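Local structure of DUF574 domain-containing protein (Thermobifida fusca, 2QE6) at residues A[88-91]-A[92-95]; A[125-128]-A[129-132]; A[200-203]-A[204-207]; A[209-212]-A[213-217]. The protein binds S-adenosylmethionine and is probably a methyltransferase of Rossmann-like fold, its methyl acceptor not established. The protein carries 1 engineered substitution. All coordinates share one frame; numbering follows the deposited sequence.

Interaction 1. Residues A[88-91]-A[92-95]; sequences LPTV and QNTH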
loop_
_atom_site.group_PDB
_atom_site.type_symbol
_atom_site.label_atom_id
_atom_site.label_comp_id
_atom_site.label_asym_id
_atom_site.label_seq_id
_atom_site.Cartn_x
_atom_site.Cartn_y
_atom_site.Cartn_z
ATOM N N LEU A 88 3.091 5.872 -6.831
ATOM C CA LEU A 88 2.886 7.083 -7.659
ATOM C C LEU A 88 1.383 7.399 -7.769
ATOM O O LEU A 88 0.544 6.553 -7.510
ATOM C CB LEU A 88 3.520 6.818 -9.025
ATOM C CG LEU A 88 5.055 6.713 -8.992
ATOM C CD1 LEU A 88 5.541 6.000 -10.222
ATOM C CD2 LEU A 88 5.631 8.167 -8.986
ATOM N N PRO A 89 1.026 8.616 -8.146
ATOM C CA PRO A 89 -0.374 8.964 -7.989
ATOM C C PRO A 89 -1.326 8.297 -9.004
ATOM O O PRO A 89 -0.914 7.944 -10.129
ATOM C CB PRO A 89 -0.375 10.475 -8.191
ATOM C CG PRO A 89 0.825 10.756 -9.046
ATOM C CD PRO A 89 1.840 9.736 -8.650
ATOM N N THR A 90 -2.561 8.060 -8.555
ATOM C CA THR A 90 -3.615 7.478 -9.381
ATOM C C THR A 90 -4.714 8.502 -9.443
ATOM O O THR A 90 -4.576 9.593 -8.909
ATOM C CB THR A 90 -4.198 6.195 -8.778
ATOM O OG1 THR A 90 -4.938 6.540 -7.596
ATOM C CG2 THR A 90 -3.098 5.187 -8.468
ATOM N N VAL A 91 -5.825 8.146 -10.072
ATOM C CA VAL A 91 -6.959 9.065 -10.143
ATOM C C VAL A 91 -7.755 9.158 -8.803
ATOM O O VAL A 91 -8.591 10.046 -8.665
ATOM C CB VAL A 91 -7.887 8.716 -11.360
ATOM C CG1 VAL A 91 -7.088 8.819 -12.697
ATOM C CG2 VAL A 91 -8.502 7.332 -11.199
ATOM N N GLN A 92 -7.495 8.260 -7.836
ATOM C CA GLN A 92 -8.071 8.342 -6.464
ATOM C C GLN A 92 -7.034 7.993 -5.410
ATOM O O GLN A 92 -6.833 6.816 -5.097
ATOM C CB GLN A 92 -9.223 7.359 -6.262
ATOM C CG GLN A 92 -10.570 7.805 -6.781
ATOM C CD GLN A 92 -11.656 6.782 -6.468
ATOM O OE1 GLN A 92 -11.573 5.631 -6.898
ATOM N NE2 GLN A 92 -12.665 7.191 -5.711
ATOM N N ASN A 93 -6.392 9.002 -4.839
ATOM C CA ASN A 93 -5.335 8.767 -3.861
ATOM C C ASN A 93 -5.900 8.844 -2.457
ATOM O O ASN A 93 -6.992 9.406 -2.233
ATOM C CB ASN A 93 -4.218 9.804 -4.014
ATOM C CG ASN A 93 -3.561 9.764 -5.373
ATOM O OD1 ASN A 93 -3.009 8.741 -5.763
ATOM N ND2 ASN A 93 -3.613 10.871 -6.095
ATOM N N THR A 94 -5.124 8.327 -1.512
ATOM C CA THR A 94 -5.499 8.279 -0.084
ATOM C C THR A 94 -6.063 9.562 0.474
ATOM O O THR A 94 -7.157 9.542 1.034
ATOM C CB THR A 94 -4.315 7.840 0.753
ATOM O OG1 THR A 94 -3.892 6.575 0.254
ATOM C CG2 THR A 94 -4.676 7.734 2.251
ATOM N N HIS A 95 -5.347 10.674 0.305
ATOM C CA HIS A 95 -5.790 11.940 0.886
ATOM C C HIS A 95 -7.095 12.471 0.265
ATOM O O HIS A 95 -7.894 13.167 0.915
ATOM C CB HIS A 95 -4.653 12.964 0.810
ATOM C CG HIS A 95 -4.504 13.639 -0.518
ATOM N ND1 HIS A 95 -3.781 13.094 -1.555
ATOM C CD2 HIS A 95 -4.916 14.865 -0.949
ATOM C CE1 HIS A 95 -3.771 13.925 -2.580
ATOM N NE2 HIS A 95 -4.455 15.008 -2.241
#
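From T90 to N93 the backbone leaves an extended run, bends at V91 and opens again at Q92, so that N93 faces back toward T90 just before helix 94-101. The bend is an ST turn: T90 OG1 accepts the N-H of Q92 at 3.1 Å, through a bent bond (N-H...O 145°). T90 can do this because its OG1 sits between its own backbone N and carbonyl carbon (chi1 69°). The second link runs the other way. The side-chain oxygen of N93 takes the N-H of T90, with T90 N to N93 OD1 2.9 Å and a nearly straight approach of 175°, while T90 OG1 gives the same OD1 only a weak, long bond. Alongside, P89 CB lies 3.9 Å from N93 ND2, so the proline ring flanks the amide. N93 holds the N-cap position, but its side chain makes no capping bond; the E96 side chain accepts the N-H of N93, the reciprocal half of a capping box. Replacing N93 by an alanine would probably strip the T90 N-H of its acceptor and let the bend shift. Q92 O holds R62, a residue that binds S-adenosylmethionine, on helix 54-75; T94 OG1 bonds to D83 OD2 on strand 80-84, and H95 bonds to Y109 on strand 106-111, fixing the loop among these elements.

Interaction 2. Residues A[125-128]-A[129-132]; sequences AKDP and NTAV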
loop_
_atom_site.group_PDB
_atom_site.type_symbol
_atom_site.label_atom_id
_atom_site.label_comp_id
_atom_site.label_asym_id
_atom_site.label_seq_id
_atom_site.Cartn_x
_atom_site.Cartn_y
_atom_site.Cartn_z
ATOM N N ALA A 125 2.060 20.804 -2.367
ATOM C CA ALA A 125 2.505 22.045 -1.702
ATOM C C ALA A 125 1.300 22.961 -1.402
ATOM O O ALA A 125 1.334 23.749 -0.447
ATOM C CB ALA A 125 3.553 22.771 -2.544
ATOM N N LYS A 126 0.243 22.831 -2.213
ATOM C CA LYS A 126 -1.027 23.552 -2.025
ATOM C C LYS A 126 -1.945 22.971 -0.902
ATOM O O LYS A 126 -2.959 23.586 -0.545
ATOM C CB LYS A 126 -1.813 23.593 -3.360
ATOM C CG LYS A 126 -1.141 24.337 -4.515
ATOM N N ASP A 127 -1.604 21.796 -0.367
ATOM C CA ASP A 127 -2.411 21.144 0.676
ATOM C C ASP A 127 -1.661 21.111 2.007
ATOM O O ASP A 127 -0.688 20.395 2.157
ATOM C CB ASP A 127 -2.810 19.735 0.243
ATOM C CG ASP A 127 -3.809 19.065 1.195
ATOM O OD1 ASP A 127 -4.171 19.650 2.254
ATOM O OD2 ASP A 127 -4.222 17.927 0.876
ATOM N N PRO A 128 -2.130 21.892 2.991
ATOM C CA PRO A 128 -1.399 21.921 4.244
ATOM C C PRO A 128 -1.582 20.652 5.055
ATOM O O PRO A 128 -0.829 20.449 5.994
ATOM C CB PRO A 128 -2.019 23.108 4.984
ATOM C CG PRO A 128 -3.388 23.221 4.456
ATOM C CD PRO A 128 -3.325 22.760 3.030
ATOM N N ASN A 129 -2.573 19.827 4.718
ATOM C CA ASN A 129 -2.828 18.570 5.470
ATOM C C ASN A 129 -2.300 17.339 4.828
ATOM O O ASN A 129 -2.633 16.226 5.256
ATOM C CB ASN A 129 -4.313 18.385 5.724
ATOM C CG ASN A 129 -4.892 19.507 6.582
ATOM O OD1 ASN A 129 -6.091 19.706 6.608
ATOM N ND2 ASN A 129 -4.028 20.257 7.262
ATOM N N THR A 130 -1.472 17.507 3.804
ATOM C CA THR A 130 -0.939 16.344 3.099
ATOM C C THR A 130 0.531 16.602 2.809
ATOM O O THR A 130 0.905 17.686 2.391
ATOM C CB THR A 130 -1.747 16.074 1.806
ATOM O OG1 THR A 130 -3.154 16.070 2.104
ATOM C CG2 THR A 130 -1.384 14.758 1.201
ATOM N N ALA A 131 1.375 15.627 3.084
ATOM C CA ALA A 131 2.816 15.767 2.907
ATOM C C ALA A 131 3.340 14.468 2.298
ATOM O O ALA A 131 2.663 13.446 2.381
ATOM C CB ALA A 131 3.494 16.036 4.253
ATOM N N VAL A 132 4.497 14.544 1.642
ATOM C CA VAL A 132 5.132 13.395 1.004
ATOM C C VAL A 132 6.635 13.430 1.259
ATOM O O VAL A 132 7.229 14.481 1.270
ATOM C CB VAL A 132 4.831 13.331 -0.528
ATOM C CG1 VAL A 132 5.353 14.540 -1.260
ATOM C CG2 VAL A 132 5.380 12.014 -1.150
#
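D127 and T130 close a type I beta turn that is also an Asx turn, at the point where a beta-alpha-beta unit of the Rossmann-like fold passes from helix 114-124 into strand 130-134. N129 comes first: its N-H meets the carboxylate of D127, N129 N to D127 OD1 being 2.9 Å, from above the carboxylate plane (53° out of it). That bond is available because CG of D127 lies anti to its backbone N (chi1 -172°), which folds the carboxylate over the turn. The N129 side chain lies across P128, with N129 ND2 3.3 Å from P128 C, and its backbone joins V107 of strand 106-111. T130 follows as the first strand residue. Its N-H reaches D127 O at 3.4 Å, a weak form of the classic turn bond, while its hydroxyl donates to the other carboxylate oxygen. Both oxygens of D127 are thus engaged by neighbours within three residues. A131 continues the strand through backbone bonds to V107 and Y109, and its methyl group faces helix 147-152. V132 turns its side chain to L117 and L124 of helix 114-124. Back at the carboxylate, D127 OD2 also accepts from Q99 NE2 of helix 94-101, and T130 OG1 stands only 2.5 Å from that OD2, very short as modelled.

Interaction 3. Residues A[200-203]-A[204-207]; sequences TGLP and AQQK. With SO4 (sulfate ion), chain C.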
loop_
_atom_site.group_PDB
_atom_site.type_symbol
_atom_site.label_atom_id
_atom_site.label_comp_id
_atom_site.label_asym_id
_atom_site.label_seq_id
_atom_site.Cartn_x
_atom_site.Cartn_y
_atom_site.Cartn_z
ATOM N N THR A 200 -2.259 -19.017 -1.365
ATOM C CA THR A 200 -3.321 -19.946 -1.030
ATOM C C THR A 200 -3.164 -21.189 -1.931
ATOM O O THR A 200 -4.141 -21.854 -2.257
ATOM C CB THR A 200 -4.710 -19.302 -1.175
ATOM O OG1 THR A 200 -4.855 -18.798 -2.494
ATOM C CG2 THR A 200 -4.907 -18.130 -0.171
ATOM N N GLY A 201 -1.928 -21.493 -2.348
ATOM C CA GLY A 201 -1.650 -22.680 -3.157
ATOM C C GLY A 201 -2.078 -22.588 -4.609
ATOM O O GLY A 201 -2.309 -23.577 -5.266
ATOM N N LEU A 202 -2.240 -21.383 -5.127
ATOM C CA LEU A 202 -2.510 -21.224 -6.556
ATOM C C LEU A 202 -1.174 -20.954 -7.314
ATOM O O LEU A 202 -0.376 -20.154 -6.908
ATOM C CB LEU A 202 -3.521 -20.096 -6.779
ATOM C CG LEU A 202 -4.796 -20.152 -5.911
ATOM C CD1 LEU A 202 -5.681 -18.958 -6.275
ATOM C CD2 LEU A 202 -5.559 -21.453 -6.055
ATOM N N PRO A 203 -0.933 -21.609 -8.444
ATOM C CA PRO A 203 0.448 -21.605 -9.030
ATOM C C PRO A 203 1.099 -20.212 -9.316
ATOM O O PRO A 203 2.330 -19.971 -9.013
ATOM C CB PRO A 203 0.248 -22.397 -10.327
ATOM C CG PRO A 203 -1.303 -22.129 -10.690
ATOM C CD PRO A 203 -1.914 -22.296 -9.307
ATOM N N ALA A 204 0.257 -19.306 -9.805
ATOM C CA ALA A 204 0.663 -17.966 -10.196
ATOM C C ALA A 204 1.169 -17.149 -9.037
ATOM O O ALA A 204 1.854 -16.160 -9.251
ATOM C CB ALA A 204 -0.501 -17.230 -10.815
ATOM N N GLN A 205 0.809 -17.514 -7.804
ATOM C CA GLN A 205 1.127 -16.650 -6.654
ATOM C C GLN A 205 2.630 -16.661 -6.384
ATOM O O GLN A 205 3.237 -15.622 -6.275
ATOM C CB GLN A 205 0.353 -17.104 -5.417
ATOM C CG GLN A 205 -1.174 -16.814 -5.514
ATOM C CD GLN A 205 -2.017 -17.614 -4.556
ATOM O OE1 GLN A 205 -1.657 -18.735 -4.144
ATOM N NE2 GLN A 205 -3.186 -17.093 -4.243
ATOM N N GLN A 206 3.194 -17.860 -6.312
ATOM C CA GLN A 206 4.624 -18.047 -6.053
ATOM C C GLN A 206 5.473 -17.703 -7.301
ATOM O O GLN A 206 6.589 -17.250 -7.164
ATOM C CB GLN A 206 4.919 -19.441 -5.563
ATOM C CG GLN A 206 4.552 -19.723 -4.046
ATOM C CD GLN A 206 5.405 -18.928 -3.011
ATOM O OE1 GLN A 206 6.429 -18.322 -3.340
ATOM N NE2 GLN A 206 4.976 -18.958 -1.754
ATOM N N LYS A 207 4.925 -17.893 -8.502
ATOM C CA LYS A 207 5.572 -17.447 -9.741
ATOM C C LYS A 207 5.635 -15.932 -9.788
ATOM O O LYS A 207 6.644 -15.365 -10.137
ATOM C CB LYS A 207 4.829 -17.987 -10.957
ATOM C CG LYS A 207 5.612 -17.907 -12.237
ATOM C CD LYS A 207 4.916 -18.729 -13.344
ATOM C CE LYS A 207 5.795 -18.908 -14.541
ATOM N NZ LYS A 207 5.129 -19.800 -15.522
HETATM S S SO4 C . 8.128 -18.951 0.892
HETATM O O1 SO4 C . 9.232 -18.991 -0.079
HETATM O O2 SO4 C . 8.617 -18.237 2.087
HETATM O O3 SO4 C . 6.954 -18.181 0.380
HETATM O O4 SO4 C . 7.767 -20.357 1.211
HETATM O O HOH W 1 1.750 -20.408 -5.792
#
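Q205, in the first turn of helix 203-216, reaches back over L202 to T200, tying the loop after strand 191-197 to the helix start, away from the annotated sites. The backbone bond Q205 N to L202 O (3.0 Å) closes the same turn. Q205 CB lies 3.5 Å from L202 O, and CG continues outward along an extended chain. Q205 CD then passes 3.7 Å from L202 CB. At the tip, Q205 OE1 accepts two backbone N-H groups, T200 N at 2.9 Å and L202 N at 2.9 Å, from opposite faces of the amide plane. Q205 NE2 gives a nearly straight bond (171°) of 3.0 Å to T200 OG1, almost in the amide plane, and also bonds to Q263 O. T200 OG1 pairs in turn with Y243. A leucine in place of Q205 would probably leave both loop N-H groups without their acceptor and T200 without its amide donor. Next along the helix, Q206 NE2 bonds to D199 and, at 3.0 Å, to O3 of a sulfate, probably a crystallisation additive. The chemistry implies a fixed amide orientation: a flipped amide would probably turn its NH2 toward the two N-H groups and its oxygen toward Q263 O.

Interaction 4. Residues A[209-212]-A[213-217]; sequences ARIT and RENLG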
loop_
_atom_site.group_PDB
_atom_site.type_symbol
_atom_site.label_atom_id
_atom_site.label_comp_id
_atom_site.label_asym_id
_atom_site.label_seq_id
_atom_site.Cartn_x
_atom_site.Cartn_y
_atom_site.Cartn_z
ATOM N N ALA A 209 5.582 -13.858 -7.080
ATOM C CA ALA A 209 6.601 -13.569 -6.053
ATOM C C ALA A 209 8.041 -13.741 -6.591
ATOM O O ALA A 209 8.874 -12.903 -6.321
ATOM C CB ALA A 209 6.341 -14.423 -4.770
ATOM N N ARG A 210 8.333 -14.837 -7.313
ATOM C CA ARG A 210 9.650 -15.063 -7.896
ATOM C C ARG A 210 10.002 -13.974 -8.900
ATOM O O ARG A 210 11.069 -13.383 -8.826
ATOM C CB ARG A 210 9.729 -16.433 -8.509
ATOM C CG ARG A 210 11.103 -16.913 -8.999
ATOM C CD ARG A 210 12.103 -16.915 -7.869
ATOM N NE ARG A 210 13.403 -17.170 -8.391
ATOM C CZ ARG A 210 13.846 -18.396 -8.611
ATOM N NH1 ARG A 210 13.020 -19.397 -8.466
ATOM N NH2 ARG A 210 15.059 -18.602 -9.116
ATOM N N ILE A 211 9.125 -13.701 -9.847
ATOM C CA ILE A 211 9.408 -12.654 -10.823
ATOM C C ILE A 211 9.716 -11.354 -10.111
ATOM O O ILE A 211 10.654 -10.663 -10.487
ATOM C CB ILE A 211 8.231 -12.472 -11.803
ATOM C CG1 ILE A 211 8.111 -13.746 -12.656
ATOM C CG2 ILE A 211 8.426 -11.209 -12.635
ATOM C CD1 ILE A 211 6.876 -13.797 -13.566
ATOM N N THR A 212 8.959 -11.036 -9.068
ATOM C CA THR A 212 9.123 -9.751 -8.364
ATOM C C THR A 212 10.471 -9.772 -7.614
ATOM O O THR A 212 11.276 -8.847 -7.704
ATOM C CB THR A 212 7.973 -9.548 -7.403
ATOM O OG1 THR A 212 6.745 -9.726 -8.128
ATOM C CG2 THR A 212 7.995 -8.189 -6.733
ATOM N N ARG A 213 10.731 -10.854 -6.903
ATOM C CA ARG A 213 12.019 -11.001 -6.187
ATOM C C ARG A 213 13.192 -10.825 -7.156
ATOM O O ARG A 213 14.129 -10.069 -6.890
ATOM C CB ARG A 213 12.103 -12.361 -5.494
ATOM C CG ARG A 213 13.420 -12.713 -4.860
ATOM C CD ARG A 213 13.746 -11.837 -3.669
ATOM N NE ARG A 213 14.632 -12.535 -2.730
ATOM C CZ ARG A 213 15.416 -11.932 -1.830
ATOM N NH1 ARG A 213 15.505 -10.616 -1.748
ATOM N NH2 ARG A 213 16.175 -12.651 -1.044
ATOM N N GLU A 214 13.158 -11.552 -8.263
ATOM C CA GLU A 214 14.305 -11.584 -9.170
ATOM C C GLU A 214 14.515 -10.252 -9.875
ATOM O O GLU A 214 15.648 -9.845 -10.133
ATOM C CB GLU A 214 14.122 -12.667 -10.204
ATOM C CG GLU A 214 14.155 -14.084 -9.639
ATOM C CD GLU A 214 15.479 -14.492 -9.106
ATOM O OE1 GLU A 214 16.473 -13.820 -9.397
ATOM O OE2 GLU A 214 15.545 -15.517 -8.411
ATOM N N ASN A 215 13.434 -9.583 -10.209
ATOM C CA ASN A 215 13.511 -8.368 -11.053
ATOM C C ASN A 215 13.481 -7.077 -10.266
ATOM O O ASN A 215 13.954 -6.052 -10.734
ATOM C CB ASN A 215 12.408 -8.417 -12.102
ATOM C CG ASN A 215 12.665 -9.474 -13.127
ATOM O OD1 ASN A 215 13.453 -9.257 -14.018
ATOM N ND2 ASN A 215 12.050 -10.633 -12.993
ATOM N N LEU A 216 12.902 -7.118 -9.073
ATOM C CA LEU A 216 12.719 -5.913 -8.249
ATOM C C LEU A 216 13.348 -6.015 -6.823
ATOM O O LEU A 216 13.366 -5.036 -6.098
ATOM C CB LEU A 216 11.245 -5.494 -8.188
ATOM C CG LEU A 216 10.600 -5.005 -9.476
ATOM C CD1 LEU A 216 9.091 -4.834 -9.333
ATOM C CD2 LEU A 216 11.298 -3.725 -9.934
ATOM N N GLY A 217 13.932 -7.162 -6.456
ATOM C CA GLY A 217 14.739 -7.252 -5.246
ATOM C C GLY A 217 14.075 -7.933 -4.070
ATOM O O GLY A 217 14.758 -8.497 -3.226
#
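I211 O is gripped twice by N215: N215 N lies 3.0 Å from I211 O in the usual helical bond, and N215 ND2 reaches the same oxygen at 2.9 Å. The amide donor arrives in the carbonyl plane, on a lone pair, and its own amide plane contains the bond; the side chain folds back along the helix beside I211, with N215 ND2 3.7 Å from I211 CG2. One residue earlier in the chain, R210 and E214 form a salt bridge between residues four apart. R210 NE meets E214 OE2 at 2.7 Å, at the edge of the guanidinium and on the oxygen's anti lone pair, while NH2 adds a weak second bond. The two planes stand 48° apart. R210 gets there by a bend at chi2 (58°), which turns a chain that begins pointing away back toward the glutamate. Near the end, T212 O takes L216 N at 2.7 Å, and T212 OG1 returns to L208 O. R213 NH1 bonds to G217 O at 2.7 Å, bracing the residue that ends the helix. L216 and I211 face helix 38-48. The R210-E214 pair is the four-apart ion pair of an exposed helix face, whereas G217, with positive phi and its N-H bonded to R213 O, marks helix termination.

Along the chain the four contacts follow one another in series, and they fall into two pairs. Interactions 1 and 2, with centres about 13 Å apart, lie at the loops around strands 80-84 and 130-134; H95 of the first packs against D127 and T130 of the second. Interactions 3 and 4, centres about 14 Å apart, occupy the start and end of helix 203-216, which follows strand 191-197. Interactions 2 and 3 have centres about 39 Å from each other, on opposite sides of the chain's centre. T90 of interaction 1 comes about 3 Å from the SAM-binding R62, and L216 of interaction 4 about 8 Å from Y27 (side chain to side chain); interaction 3 lies away from the annotated sites.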